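Putative esterase/lipase/thioesterase (Silicibacter sp., PDB 2PBL) probably hydrolyses ester or thioester bonds as a member of the alpha/beta-hydrolase fold, although its natural substrate is not known. Local coordinates at residues A[14-20]-A[241-247]; A[72-76]-A[180-184]; A[127-133]-A[159-164]. Residue numbers count along the deposited sequence, not the author numbering.

Contact 1 (A[14-20]-A[241-247])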
loop_
_atom_site.group_PDB
_atom_site.type_symbol
_atom_site.label_atom_id
_atom_site.label_comp_id
_atom_site.label_asym_id
_atom_site.label_seq_id
_atom_site.Cartn_x
_atom_site.Cartn_y
_atom_site.Cartn_z
ATOM N N ILE A 14 -17.642 -1.039 -10.393
ATOM C CA ILE A 14 -17.879 -1.607 -9.094
ATOM C C ILE A 14 -19.226 -1.127 -8.607
ATOM O O ILE A 14 -19.466 0.082 -8.497
ATOM C CB ILE A 14 -16.738 -1.183 -8.112
ATOM C CG1 ILE A 14 -15.415 -1.844 -8.521
ATOM C CG2 ILE A 14 -17.080 -1.573 -6.710
ATOM C CD1 ILE A 14 -14.210 -1.228 -7.802
ATOM N N GLU A 15 -20.111 -2.078 -8.313
ATOM C CA GLU A 15 -21.433 -1.715 -7.821
ATOM C C GLU A 15 -21.245 -1.131 -6.419
ATOM O O GLU A 15 -20.530 -1.701 -5.554
ATOM C CB GLU A 15 -22.444 -2.899 -7.813
ATOM C CG GLU A 15 -22.456 -3.761 -6.509
ATOM C CD GLU A 15 -23.489 -4.889 -6.504
ATOM O OE1 GLU A 15 -24.303 -4.977 -7.463
ATOM O OE2 GLU A 15 -23.478 -5.685 -5.522
ATOM N N GLY A 16 -21.868 0.021 -6.202
ATOM C CA GLY A 16 -21.797 0.710 -4.913
ATOM C C GLY A 16 -20.479 1.430 -4.705
ATOM O O GLY A 16 -20.156 1.804 -3.569
ATOM N N ALA A 17 -19.741 1.665 -5.791
ATOM C CA ALA A 17 -18.438 2.318 -5.715
ATOM C C ALA A 17 -18.455 3.617 -4.859
ATOM O O ALA A 17 -17.556 3.881 -4.040
ATOM C CB ALA A 17 -17.932 2.615 -7.119
ATOM N N ALA A 18 -19.506 4.406 -5.076
ATOM C CA ALA A 18 -19.719 5.693 -4.421
ATOM C C ALA A 18 -19.809 5.625 -2.917
ATOM O O ALA A 18 -19.558 6.630 -2.201
ATOM C CB ALA A 18 -21.026 6.297 -4.938
ATOM N N ASP A 19 -20.232 4.476 -2.431
ATOM C CA ASP A 19 -20.400 4.312 -1.021
ATOM C C ASP A 19 -19.122 3.950 -0.277
ATOM O O ASP A 19 -19.069 4.103 0.918
ATOM C CB ASP A 19 -21.435 3.233 -0.769
ATOM C CG ASP A 19 -22.831 3.608 -1.329
ATOM O OD1 ASP A 19 -23.205 4.813 -1.274
ATOM O OD2 ASP A 19 -23.539 2.684 -1.806
ATOM N N TYR A 20 -18.094 3.475 -0.969
ATOM C CA TYR A 20 -16.883 3.067 -0.231
ATOM C C TYR A 20 -16.185 4.195 0.566
ATOM O O TYR A 20 -15.886 3.990 1.732
ATOM C CB TYR A 20 -15.918 2.294 -1.147
ATOM C CG TYR A 20 -16.404 0.874 -1.373
ATOM C CD1 TYR A 20 -17.256 0.555 -2.429
ATOM C CD2 TYR A 20 -16.014 -0.156 -0.521
ATOM C CE1 TYR A 20 -17.704 -0.761 -2.619
ATOM C CE2 TYR A 20 -16.460 -1.458 -0.701
ATOM C CZ TYR A 20 -17.311 -1.749 -1.740
ATOM O OH TYR A 20 -17.742 -3.037 -1.911
ATOM N N HIS A 241 -13.288 -7.320 -5.878
ATOM C CA HIS A 241 -13.062 -6.191 -6.779
ATOM C C HIS A 241 -12.041 -5.271 -6.107
ATOM O O HIS A 241 -11.543 -5.583 -5.046
ATOM C CB HIS A 241 -14.347 -5.457 -7.210
ATOM C CG HIS A 241 -15.213 -5.020 -6.086
ATOM N ND1 HIS A 241 -14.842 -4.040 -5.194
ATOM C CD2 HIS A 241 -16.458 -5.400 -5.734
ATOM C CE1 HIS A 241 -15.794 -3.882 -4.300
ATOM N NE2 HIS A 241 -16.791 -4.690 -4.608
ATOM N N HIS A 242 -11.703 -4.164 -6.750
ATOM C CA HIS A 242 -10.623 -3.282 -6.259
ATOM C C HIS A 242 -10.870 -2.669 -4.908
ATOM O O HIS A 242 -9.920 -2.312 -4.212
ATOM C CB HIS A 242 -10.355 -2.183 -7.320
ATOM C CG HIS A 242 -9.005 -1.542 -7.224
ATOM N ND1 HIS A 242 -7.836 -2.235 -7.458
ATOM C CD2 HIS A 242 -8.641 -0.265 -6.960
ATOM C CE1 HIS A 242 -6.808 -1.419 -7.313
ATOM N NE2 HIS A 242 -7.269 -0.210 -7.042
ATOM N N PHE A 243 -12.131 -2.512 -4.531
ATOM C CA PHE A 243 -12.465 -1.853 -3.293
ATOM C C PHE A 243 -12.725 -2.761 -2.124
ATOM O O PHE A 243 -12.504 -2.322 -1.019
ATOM C CB PHE A 243 -13.631 -0.885 -3.476
ATOM C CG PHE A 243 -13.355 0.243 -4.412
ATOM C CD1 PHE A 243 -12.080 0.587 -4.814
ATOM C CD2 PHE A 243 -14.402 1.064 -4.793
ATOM C CE1 PHE A 243 -11.885 1.639 -5.675
ATOM C CE2 PHE A 243 -14.198 2.135 -5.640
ATOM C CZ PHE A 243 -12.949 2.424 -6.072
ATOM N N ASN A 244 -13.192 -3.996 -2.317
ATOM C CA ASN A 244 -13.384 -4.891 -1.166
ATOM C C ASN A 244 -12.270 -5.935 -0.964
ATOM O O ASN A 244 -12.308 -6.714 0.020
ATOM C CB ASN A 244 -14.771 -5.564 -1.140
ATOM C CG ASN A 244 -14.995 -6.493 -2.252
ATOM O OD1 ASN A 244 -14.168 -6.642 -3.161
ATOM N ND2 ASN A 244 -16.164 -7.164 -2.208
ATOM N N VAL A 245 -11.302 -5.961 -1.880
ATOM C CA VAL A 245 -10.123 -6.857 -1.812
ATOM C C VAL A 245 -9.340 -6.652 -0.509
ATOM O O VAL A 245 -8.836 -7.607 0.059
ATOM C CB VAL A 245 -9.183 -6.694 -3.055
ATOM C CG1 VAL A 245 -8.497 -5.351 -3.110
ATOM C CG2 VAL A 245 -8.143 -7.797 -3.088
ATOM N N ILE A 246 -9.321 -5.405 -0.034
ATOM C CA ILE A 246 -8.664 -5.024 1.218
ATOM C C ILE A 246 -9.490 -5.324 2.470
ATOM O O ILE A 246 -8.971 -5.295 3.587
ATOM C CB ILE A 246 -8.318 -3.508 1.219
ATOM C CG1 ILE A 246 -9.599 -2.621 1.183
ATOM C CG2 ILE A 246 -7.388 -3.173 0.070
ATOM C CD1 ILE A 246 -9.307 -1.096 1.066
ATOM N N GLU A 247 -10.769 -5.617 2.301
ATOM C CA GLU A 247 -11.646 -5.831 3.473
ATOM C C GLU A 247 -11.184 -6.874 4.448
ATOM O O GLU A 247 -11.265 -6.618 5.644
ATOM C CB GLU A 247 -13.110 -6.053 3.082
ATOM C CG GLU A 247 -13.708 -4.777 2.579
ATOM C CD GLU A 247 -15.200 -4.839 2.164
ATOM O OE1 GLU A 247 -15.814 -5.962 2.108
ATOM O OE2 GLU A 247 -15.722 -3.732 1.883
HETATM O O HOH W 1 -19.547 -3.600 -4.097
HETATM O O HOH W 2 -18.062 -4.073 0.376
#

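Contact 2 (A[72-76]-A[180-184])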
loop_
_atom_site.group_PDB
_atom_site.type_symbol
_atom_site.label_atom_id
_atom_site.label_comp_id
_atom_site.label_asym_id
_atom_site.label_seq_id
_atom_site.Cartn_x
_atom_site.Cartn_y
_atom_site.Cartn_z
ATOM N N GLY A 72 -5.267 5.178 -4.098
ATOM C CA GLY A 72 -5.896 6.379 -4.637
ATOM C C GLY A 72 -5.150 7.024 -5.803
ATOM O O GLY A 72 -5.321 8.237 -6.045
ATOM N N TYR A 73 -4.352 6.209 -6.520
ATOM C CA TYR A 73 -3.609 6.579 -7.700
ATOM C C TYR A 73 -2.699 7.761 -7.390
ATOM O O TYR A 73 -2.624 8.673 -8.173
ATOM C CB TYR A 73 -4.545 6.891 -8.891
ATOM C CG TYR A 73 -5.045 5.666 -9.684
ATOM C CD1 TYR A 73 -4.169 4.921 -10.445
ATOM C CD2 TYR A 73 -6.383 5.345 -9.743
ATOM C CE1 TYR A 73 -4.600 3.853 -11.184
ATOM C CE2 TYR A 73 -6.832 4.272 -10.476
ATOM C CZ TYR A 73 -5.936 3.537 -11.205
ATOM O OH TYR A 73 -6.371 2.471 -11.952
ATOM N N TRP A 74 -2.130 7.791 -6.179
ATOM C CA TRP A 74 -1.201 8.863 -5.778
ATOM C C TRP A 74 -1.790 10.289 -5.873
ATOM O O TRP A 74 -1.039 11.265 -5.920
ATOM C CB TRP A 74 0.033 8.795 -6.689
ATOM C CG TRP A 74 0.757 7.501 -6.810
ATOM C CD1 TRP A 74 1.683 6.989 -5.932
ATOM C CD2 TRP A 74 0.674 6.558 -7.882
ATOM N NE1 TRP A 74 2.163 5.798 -6.388
ATOM C CE2 TRP A 74 1.550 5.499 -7.577
ATOM C CE3 TRP A 74 -0.068 6.495 -9.069
ATOM C CZ2 TRP A 74 1.715 4.409 -8.422
ATOM C CZ3 TRP A 74 0.106 5.426 -9.906
ATOM C CH2 TRP A 74 0.986 4.394 -9.584
HETATM N N MSE A 75 -3.124 10.413 -5.944
HETATM C CA MSE A 75 -3.778 11.714 -6.111
HETATM C C MSE A 75 -4.980 11.973 -5.183
HETATM O O MSE A 75 -5.603 13.055 -5.246
HETATM C CB MSE A 75 -4.175 11.861 -7.568
HETATM C CG MSE A 75 -5.201 10.869 -8.021
HETATM SE SE MSE A 75 -5.694 11.224 -9.885
HETATM C CE MSE A 75 -4.177 11.091 -10.701
ATOM N N ALA A 76 -5.301 11.016 -4.301
ATOM C CA ALA A 76 -6.434 11.149 -3.382
ATOM C C ALA A 76 -6.269 10.250 -2.174
ATOM O O ALA A 76 -5.463 9.350 -2.185
ATOM C CB ALA A 76 -7.773 10.818 -4.100
HETATM N N MSE A 180 -4.666 10.592 -16.122
HETATM C CA MSE A 180 -4.059 10.788 -14.809
HETATM C C MSE A 180 -2.623 11.244 -14.962
HETATM O O MSE A 180 -2.063 11.846 -14.037
HETATM C CB MSE A 180 -4.119 9.511 -13.995
HETATM C CG MSE A 180 -5.500 9.082 -13.588
HETATM SE SE MSE A 180 -5.347 7.417 -12.563
HETATM C CE MSE A 180 -5.028 6.269 -13.954
ATOM N N ASN A 181 -2.021 11.010 -16.127
ATOM C CA ASN A 181 -0.657 11.490 -16.358
ATOM C C ASN A 181 -0.533 13.029 -16.461
ATOM O O ASN A 181 0.581 13.572 -16.400
ATOM C CB ASN A 181 -0.001 10.857 -17.534
ATOM C CG ASN A 181 1.521 10.928 -17.437
ATOM O OD1 ASN A 181 2.098 10.753 -16.347
ATOM N ND2 ASN A 181 2.179 11.134 -18.554
ATOM N N GLU A 182 -1.672 13.719 -16.565
ATOM C CA GLU A 182 -1.691 15.153 -16.520
ATOM C C GLU A 182 -1.262 15.556 -15.117
ATOM O O GLU A 182 -0.736 16.658 -14.916
ATOM C CB GLU A 182 -3.090 15.673 -16.846
ATOM C CG GLU A 182 -3.530 15.397 -18.311
ATOM C CD GLU A 182 -5.073 15.545 -18.560
ATOM O OE1 GLU A 182 -5.855 15.742 -17.585
ATOM O OE2 GLU A 182 -5.504 15.418 -19.738
ATOM N N LYS A 183 -1.515 14.679 -14.143
ATOM C CA LYS A 183 -1.078 14.901 -12.765
ATOM C C LYS A 183 0.286 14.266 -12.453
ATOM O O LYS A 183 1.102 14.869 -11.758
ATOM C CB LYS A 183 -2.126 14.413 -11.773
ATOM C CG LYS A 183 -3.428 15.119 -11.968
ATOM C CD LYS A 183 -4.434 14.760 -10.928
ATOM C CE LYS A 183 -5.721 15.547 -11.152
ATOM N NZ LYS A 183 -6.726 15.151 -10.145
ATOM N N PHE A 184 0.559 13.074 -12.963
ATOM C CA PHE A 184 1.851 12.419 -12.661
ATOM C C PHE A 184 3.005 13.127 -13.359
ATOM O O PHE A 184 4.105 13.267 -12.804
ATOM C CB PHE A 184 1.840 10.953 -13.073
ATOM C CG PHE A 184 0.647 10.185 -12.576
ATOM C CD1 PHE A 184 0.157 10.380 -11.305
ATOM C CD2 PHE A 184 0.084 9.206 -13.370
ATOM C CE1 PHE A 184 -0.910 9.649 -10.857
ATOM C CE2 PHE A 184 -0.986 8.470 -12.946
ATOM C CZ PHE A 184 -1.495 8.704 -11.688
#

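Contact 3 (A[127-133]-A[159-164])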
loop_
_atom_site.group_PDB
_atom_site.type_symbol
_atom_site.label_atom_id
_atom_site.label_comp_id
_atom_site.label_asym_id
_atom_site.label_seq_id
_atom_site.Cartn_x
_atom_site.Cartn_y
_atom_site.Cartn_z
ATOM N N ILE A 127 8.988 0.723 16.533
ATOM C CA ILE A 127 8.694 -0.644 16.778
ATOM C C ILE A 127 9.882 -1.541 16.434
ATOM O O ILE A 127 10.444 -1.478 15.324
ATOM C CB ILE A 127 7.456 -1.082 15.953
ATOM C CG1 ILE A 127 6.261 -0.151 16.186
ATOM C CG2 ILE A 127 7.079 -2.518 16.261
ATOM C CD1 ILE A 127 5.695 -0.210 17.588
ATOM N N ASP A 128 10.218 -2.409 17.364
ATOM C CA ASP A 128 11.257 -3.355 17.143
ATOM C C ASP A 128 10.657 -4.613 16.498
ATOM O O ASP A 128 9.454 -4.860 16.591
ATOM C CB ASP A 128 11.917 -3.729 18.470
ATOM C CG ASP A 128 12.612 -2.568 19.141
ATOM O OD1 ASP A 128 12.817 -1.524 18.512
ATOM O OD2 ASP A 128 12.995 -2.726 20.320
ATOM N N GLY A 129 11.504 -5.390 15.830
ATOM C CA GLY A 129 11.102 -6.684 15.339
ATOM C C GLY A 129 11.050 -6.751 13.831
ATOM O O GLY A 129 11.414 -5.786 13.169
ATOM N N PRO A 130 10.550 -7.880 13.276
ATOM C CA PRO A 130 10.419 -7.949 11.867
ATOM C C PRO A 130 9.402 -6.918 11.334
ATOM O O PRO A 130 8.491 -6.471 12.043
ATOM C CB PRO A 130 9.922 -9.366 11.631
ATOM C CG PRO A 130 9.176 -9.698 12.856
ATOM C CD PRO A 130 10.062 -9.127 13.917
ATOM N N ILE A 131 9.566 -6.596 10.068
ATOM C CA ILE A 131 8.701 -5.660 9.403
ATOM C C ILE A 131 7.989 -6.372 8.250
ATOM O O ILE A 131 8.622 -7.102 7.494
ATOM C CB ILE A 131 9.524 -4.504 8.811
ATOM C CG1 ILE A 131 10.248 -3.771 9.943
ATOM C CG2 ILE A 131 8.590 -3.612 7.956
ATOM C CD1 ILE A 131 11.183 -2.664 9.507
ATOM N N VAL A 132 6.677 -6.150 8.159
ATOM C CA VAL A 132 5.858 -6.649 7.046
ATOM C C VAL A 132 5.163 -5.433 6.420
ATOM O O VAL A 132 4.731 -4.504 7.115
ATOM C CB VAL A 132 4.894 -7.804 7.413
ATOM C CG1 VAL A 132 5.691 -9.089 7.802
ATOM C CG2 VAL A 132 3.857 -7.394 8.515
ATOM N N LEU A 133 5.073 -5.460 5.094
ATOM C CA LEU A 133 4.521 -4.388 4.319
ATOM C C LEU A 133 3.359 -4.857 3.498
ATOM O O LEU A 133 3.446 -5.906 2.870
ATOM C CB LEU A 133 5.585 -3.868 3.328
ATOM C CG LEU A 133 6.894 -3.263 3.883
ATOM C CD1 LEU A 133 7.756 -2.692 2.769
ATOM C CD2 LEU A 133 6.606 -2.236 4.981
ATOM N N ARG A 159 15.312 -6.091 7.770
ATOM C CA ARG A 159 14.234 -6.556 8.667
ATOM C C ARG A 159 12.948 -6.876 7.952
ATOM O O ARG A 159 12.028 -7.473 8.568
ATOM C CB ARG A 159 13.933 -5.493 9.688
ATOM C CG ARG A 159 15.036 -5.231 10.722
ATOM C CD ARG A 159 14.797 -3.941 11.438
ATOM N NE ARG A 159 13.562 -3.974 12.232
ATOM C CZ ARG A 159 13.073 -2.930 12.873
ATOM N NH1 ARG A 159 13.706 -1.780 12.874
ATOM N NH2 ARG A 159 11.954 -3.037 13.561
ATOM N N ILE A 160 12.846 -6.526 6.654
ATOM C CA ILE A 160 11.562 -6.787 5.981
ATOM C C ILE A 160 11.434 -8.294 5.751
ATOM O O ILE A 160 12.274 -8.919 5.083
ATOM C CB ILE A 160 11.420 -6.043 4.673
ATOM C CG1 ILE A 160 11.387 -4.536 4.913
ATOM C CG2 ILE A 160 10.127 -6.461 3.918
ATOM C CD1 ILE A 160 11.483 -3.753 3.608
ATOM N N ARG A 161 10.339 -8.858 6.256
ATOM C CA ARG A 161 10.077 -10.291 6.186
ATOM C C ARG A 161 9.163 -10.661 5.035
ATOM O O ARG A 161 9.439 -11.600 4.306
ATOM C CB ARG A 161 9.502 -10.776 7.530
ATOM C CG ARG A 161 9.056 -12.210 7.553
ATOM C CD ARG A 161 8.827 -12.748 8.925
ATOM N NE ARG A 161 8.230 -14.089 8.895
ATOM C CZ ARG A 161 8.938 -15.206 8.720
ATOM N NH1 ARG A 161 10.242 -15.158 8.488
ATOM N NH2 ARG A 161 8.327 -16.375 8.694
ATOM N N ASN A 162 8.079 -9.915 4.886
ATOM C CA ASN A 162 7.049 -10.179 3.863
ATOM C C ASN A 162 6.636 -8.856 3.229
ATOM O O ASN A 162 6.549 -7.802 3.904
ATOM C CB ASN A 162 5.727 -10.753 4.459
ATOM C CG ASN A 162 5.880 -12.034 5.285
ATOM O OD1 ASN A 162 6.605 -12.915 4.913
ATOM N ND2 ASN A 162 5.083 -12.171 6.452
ATOM N N VAL A 163 6.353 -8.901 1.929
ATOM C CA VAL A 163 5.774 -7.771 1.208
ATOM C C VAL A 163 4.586 -8.312 0.415
ATOM O O VAL A 163 4.758 -9.209 -0.436
ATOM C CB VAL A 163 6.752 -7.025 0.266
ATOM C CG1 VAL A 163 6.002 -5.870 -0.378
ATOM C CG2 VAL A 163 7.932 -6.501 1.036
ATOM N N VAL A 164 3.409 -7.721 0.675
ATOM C CA VAL A 164 2.122 -8.124 0.057
ATOM C C VAL A 164 1.452 -6.924 -0.597
ATOM O O VAL A 164 0.643 -6.217 0.036
ATOM C CB VAL A 164 1.145 -8.801 1.066
ATOM C CG1 VAL A 164 -0.120 -9.317 0.345
ATOM C CG2 VAL A 164 1.841 -9.936 1.779
#

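Contact 1 (A[14-20]-A[241-247])
I14 lays its two methyl ends over two different rings: CG2 sits 3.6 Å from the centroid of the H241 imidazole and CD1 3.8 Å from that of the F243 phenyl, both CH-pi contacts close to the ring normal. The type II turn from I14 to A17 then carries the chain round, so that Y20, at the start of helix 20-35, comes back to the same partners. Its ring receives F243 CB over one face, 3.8 Å from the centroid, and the edge of the F243 ring as well, in an offset edge-to-face pair with centroids 5.5 Å apart; A17 CB touches F243 CE2 at 4.0 Å. Polar groups are joined through solvent. One water links E15 O (2.6 Å), Y20 OH (2.9 Å) and H241 NE2 (3.0 Å); a second joins Y20 OH (2.5 Å) to E247 OE2 (2.8 Å). The 241-247 loop is held in shape from within, F243 N donating to H241 ND1 at 3.2 Å and H241 N to N244 OD1 at 2.9 Å. H242 turns its imidazole away from this aromatic cluster, to hydrogen bonds with S137 and E215. The 14-20 segment thus packs on H241 and F243, which flank H242, a residue consistent with the histidine of an alpha/beta-hydrolase catalytic triad, S137-H242-E215.

Contact 2 (A[72-76]-A[180-184])
G72 opens the segment at phi/psi 123°/25°, backbone angles at which a CB would be jammed against the preceding carbonyl oxygen; its own O accepts a hydrogen bond from M75 N at 3.1 Å, closing a tight turn. Y73 and W74, both with positive phi, form the bend and send their side chains to different parts of the opposing segment. The Y73 ring is covered on one face by selenomethionine M180, whose SE lies 3.5 Å from the ring centroid and CE 3.9 Å, a Met-aromatic contact with a CH-pi component. Its hydroxyl reaches past this contact to hydrogen-bond the backbone O of Y8, and the side chain also lies beside an unidentified bound molecule, which may mark a pocket. The loop after strand 64-69 occupies the place where alpha/beta hydrolases commonly form the oxyanion hole, beside the nucleophile elbow, here probably the turn carrying S137, and Y73 is close to that turn without touching it. W74 goes inward instead. The edge of its six-membered ring points at the face of F184, with centroids 5.4 Å apart and planes at 87°, while H141 meets the indole edge-to-face and L142 of helix 138-145 also packs against it. Selenomethionine M75 then points its side chain at the short helix 181-184, its CE lying 3.7 Å from M180 CB, 3.7 Å from K183 CD and 3.6 Å from F184 CE1. K183 N and F184 N both hydrogen-bond to M180 O, at 2.9 and 3.1 Å, in the turn that presents these three residues to M75 CE.

Contact 3 (A[127-133]-A[159-164])
L133, I131, I160 and V163 share one face of the sheet, where L133 CD1 meets I160 CD1 at 4.0 Å and V163 CG2 at 4.2 Å, and I131 CG2 lies 4.2 Å from I160 CG1. V132 and N162 point to the other face, covered by I260 of helix 255-261; N162 ND2 turns to the O atoms of I260 and A262. Between the two faces, in the plane of the sheet, hydrogen bonds from I131 N to R159 O (3.0 Å), R161 N to I131 O (2.8 Å), L133 N to N162 O (3.0 Å) and V164 N to L133 O (2.8 Å) join neighbouring parallel strands in the central sheet of the alpha/beta-hydrolase fold, the first leading on to the probable nucleophile elbow. Before the strands begin, R159 folds its guanidinium back along the incoming loop. NH2 donates to I127 O and G129 O, both at 2.8 Å, and NE to G129 O at 3.0 Å, while I131 CD1 covers one guanidinium face.

Overall arrangement
From the N terminus, residues 14-20 lead into helix 20-35 and pack against 241-247, near the end of the chain, so contact 1 closes the longest loop and encloses the other two contacts. Within it, 72-76, following strand 64-69, meets 180-184 in contact 2. Contact 3 is nested inside that loop in turn, joining strands 131-136 and 160-166 across a connection holding helices 138-145 and 154-157; no loops cross. Contact 3 lies in the central sheet, on the opposite side of the chain's centre from the other two. Contact 1 joins the N-terminal segment to the loop holding the probable catalytic H242; contact 2 joins the loop whose Y73 lies near that site to helix 181-184.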